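Local atomic coordinates of possible thiol-disulfide isomerase (Cytophaga hutchinsonii, PDB entry 3HCZ), a protein that is of unknown function but, as a thioredoxin-fold domain of a possible thiol-disulfide isomerase, may catalyse thiol-disulfide exchange. Residues Y54-K59 against E132-F137. Residues are numbered along the deposited sequence; the frame is centred on the assembly and turned at random.
Sequences YDWWLK and ENLDDF
Trp56 reaches from the helix 49-60 to the first turn of the helix 134-147, where Leu134 takes one face of its indole and Asp135 its edge. The side chain leaves the backbone with CG anti to the backbone N (chi1 175°), and CB serves as a spacer that carries the ring toward the other helix. Past CG, the five-membered ring turns its nitrogen side to Asp135: Trp56 CD1 passes 3.7 Å from Asp135 OD1, and Trp56 NE1 donates to that same oxygen over 2.8 Å. The N-H...O angle is 160°, and OD1 lies close to the indole plane. At the carboxylate the approach is different, for NE1 comes to OD1 from above the carboxylate plane, 55° out of it, and the two planes are tilted to each other. Asp135 is exposed and also touches Asn60, whereas the indole is buried, so the bond satisfies a buried N-H with a carboxylate at the protein surface.

Both helices pack on the same side of the central mixed sheet of a thioredoxin fold, the second being the C-terminal helix that follows the strand 124-127. The Leu134 side chain also touches Leu53 of the first helix and Val117 of the strand 114-118. Farther along the indole, Leu134 CD1 sits in CH-pi contact over the six-membered ring of Trp56, 3.7 Å from its centroid and almost exactly on the ring normal. Accordingly Trp56 CD2 and CE2 are each 3.9 Å from Leu134 CD1, and the other four carbons of the six-membered ring scarcely farther. A leucine in place of Trp56 would probably leave Asp135 OD1 without its N-H partner and open a gap beside the Leu134 methyl. At the outer rim Trp56 CZ2 also meets Leu134 CB at 4.0 Å, while the ring itself continues onto Ile65 of the strand 65-71.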
loop_
_atom_site.group_PDB
_atom_site.type_symbol
_atom_site.label_atom_id
_atom_site.label_comp_id
_atom_site.label_asym_id
_atom_site.label_seq_id
_atom_site.Cartn_x
_atom_site.Cartn_y
_atom_site.Cartn_z
ATOM N N TYR A 54 9.132 -4.314 -2.479
ATOM C CA TYR A 54 9.942 -4.179 -1.249
ATOM C C TYR A 54 11.358 -3.751 -1.610
ATOM O O TYR A 54 11.890 -2.835 -0.992
ATOM C CB TYR A 54 9.925 -5.448 -0.398
ATOM C CG TYR A 54 10.517 -5.234 0.991
ATOM C CD1 TYR A 54 9.723 -4.735 2.031
ATOM C CD2 TYR A 54 11.859 -5.499 1.239
ATOM C CE1 TYR A 54 10.276 -4.521 3.325
ATOM C CE2 TYR A 54 12.410 -5.306 2.499
ATOM C CZ TYR A 54 11.588 -4.807 3.544
ATOM O OH TYR A 54 12.119 -4.616 4.793
ATOM N N ASP A 55 11.948 -4.387 -2.628
ATOM C CA ASP A 55 13.267 -4.019 -3.096
ATOM C C ASP A 55 13.291 -2.573 -3.550
ATOM O O ASP A 55 14.224 -1.852 -3.228
ATOM C CB ASP A 55 13.703 -4.884 -4.271
ATOM C CG ASP A 55 13.929 -6.319 -3.894
ATOM O OD1 ASP A 55 14.206 -6.640 -2.710
ATOM O OD2 ASP A 55 13.855 -7.143 -4.827
ATOM N N TRP A 56 12.273 -2.173 -4.314
ATOM C CA TRP A 56 12.128 -0.775 -4.765
ATOM C C TRP A 56 12.054 0.189 -3.557
ATOM O O TRP A 56 12.698 1.230 -3.553
ATOM C CB TRP A 56 10.905 -0.620 -5.690
ATOM C CG TRP A 56 10.648 0.826 -6.074
ATOM C CD1 TRP A 56 11.106 1.484 -7.196
ATOM C CD2 TRP A 56 9.898 1.797 -5.322
ATOM N NE1 TRP A 56 10.687 2.799 -7.182
ATOM C CE2 TRP A 56 9.957 3.021 -6.043
ATOM C CE3 TRP A 56 9.199 1.757 -4.097
ATOM C CZ2 TRP A 56 9.319 4.186 -5.597
ATOM C CZ3 TRP A 56 8.569 2.925 -3.645
ATOM C CH2 TRP A 56 8.645 4.126 -4.397
ATOM N N TRP A 57 11.242 -0.176 -2.558
ATOM C CA TRP A 57 11.049 0.616 -1.362
ATOM C C TRP A 57 12.361 0.783 -0.586
ATOM O O TRP A 57 12.689 1.892 -0.120
ATOM C CB TRP A 57 9.966 -0.005 -0.475
ATOM C CG TRP A 57 9.810 0.715 0.828
ATOM C CD1 TRP A 57 9.242 1.950 1.031
ATOM C CD2 TRP A 57 10.216 0.241 2.116
ATOM N NE1 TRP A 57 9.317 2.291 2.386
ATOM C CE2 TRP A 57 9.884 1.249 3.066
ATOM C CE3 TRP A 57 10.814 -0.941 2.568
ATOM C CZ2 TRP A 57 10.140 1.103 4.430
ATOM C CZ3 TRP A 57 11.117 -1.063 3.924
ATOM C CH2 TRP A 57 10.767 -0.051 4.840
ATOM N N LEU A 58 13.119 -0.302 -0.443
ATOM C CA LEU A 58 14.402 -0.202 0.228
ATOM C C LEU A 58 15.273 0.868 -0.440
ATOM O O LEU A 58 15.969 1.604 0.256
ATOM C CB LEU A 58 15.138 -1.539 0.220
ATOM C CG LEU A 58 14.590 -2.626 1.116
ATOM C CD1 LEU A 58 15.377 -3.916 0.885
ATOM C CD2 LEU A 58 14.691 -2.222 2.609
ATOM N N LYS A 59 15.219 0.959 -1.774
ATOM C CA LYS A 59 16.051 1.902 -2.541
ATOM C C LYS A 59 15.532 3.343 -2.536
ATOM O O LYS A 59 16.292 4.290 -2.777
ATOM C CB LYS A 59 16.186 1.451 -3.999
ATOM C CG LYS A 59 17.132 0.306 -4.171
ATOM C CD LYS A 59 16.884 -0.397 -5.498
ATOM C CE LYS A 59 17.729 -1.673 -5.582
ATOM N NZ LYS A 59 16.882 -2.852 -6.000
ATOM N N GLU A 132 6.497 -1.300 -11.463
ATOM C CA GLU A 132 7.569 -1.050 -12.400
ATOM C C GLU A 132 7.428 0.324 -13.046
ATOM O O GLU A 132 8.363 0.791 -13.684
ATOM C CB GLU A 132 7.702 -2.166 -13.457
ATOM C CG GLU A 132 6.658 -2.165 -14.519
ATOM C CD GLU A 132 5.386 -2.914 -14.119
ATOM O OE1 GLU A 132 5.127 -3.137 -12.907
ATOM O OE2 GLU A 132 4.632 -3.286 -15.055
ATOM N N ASN A 133 6.268 0.967 -12.864
ATOM C CA ASN A 133 6.045 2.322 -13.376
ATOM C C ASN A 133 6.172 3.438 -12.334
ATOM O O ASN A 133 6.043 4.615 -12.652
ATOM C CB ASN A 133 4.699 2.394 -14.112
ATOM C CG ASN A 133 4.684 1.529 -15.361
ATOM O OD1 ASN A 133 3.768 0.745 -15.578
ATOM N ND2 ASN A 133 5.734 1.623 -16.151
ATOM N N LEU A 134 6.476 3.066 -11.097
ATOM C CA LEU A 134 6.612 4.051 -10.011
ATOM C C LEU A 134 7.682 5.143 -10.186
ATOM O O LEU A 134 7.408 6.328 -9.909
ATOM C CB LEU A 134 6.870 3.331 -8.680
ATOM C CG LEU A 134 5.702 2.720 -7.944
ATOM C CD1 LEU A 134 6.295 1.911 -6.818
ATOM C CD2 LEU A 134 4.797 3.825 -7.383
ATOM N N ASP A 135 8.889 4.766 -10.631
ATOM C CA ASP A 135 9.977 5.737 -10.728
ATOM C C ASP A 135 9.570 6.799 -11.710
ATOM O O ASP A 135 9.676 8.003 -11.433
ATOM C CB ASP A 135 11.288 5.086 -11.203
ATOM C CG ASP A 135 12.079 4.459 -10.074
ATOM O OD1 ASP A 135 11.815 4.752 -8.887
ATOM O OD2 ASP A 135 12.999 3.676 -10.385
ATOM N N ASP A 136 9.073 6.363 -12.868
ATOM C CA ASP A 136 8.652 7.319 -13.856
ATOM C C ASP A 136 7.456 8.131 -13.478
ATOM O O ASP A 136 7.409 9.324 -13.776
ATOM C CB ASP A 136 8.458 6.682 -15.200
ATOM C CG ASP A 136 9.554 7.028 -16.069
ATOM O OD1 ASP A 136 10.634 6.387 -15.958
ATOM O OD2 ASP A 136 9.377 8.042 -16.785
ATOM N N PHE A 137 6.493 7.492 -12.826
ATOM C CA PHE A 137 5.368 8.231 -12.323
ATOM C C PHE A 137 5.847 9.350 -11.362
ATOM O O PHE A 137 5.424 10.489 -11.516
ATOM C CB PHE A 137 4.326 7.366 -11.615
ATOM C CG PHE A 137 3.358 8.202 -10.847
ATOM C CD1 PHE A 137 2.302 8.842 -11.516
ATOM C CD2 PHE A 137 3.577 8.467 -9.487
ATOM C CE1 PHE A 137 1.423 9.703 -10.817
ATOM C CE2 PHE A 137 2.727 9.318 -8.778
ATOM C CZ PHE A 137 1.674 9.962 -9.423
#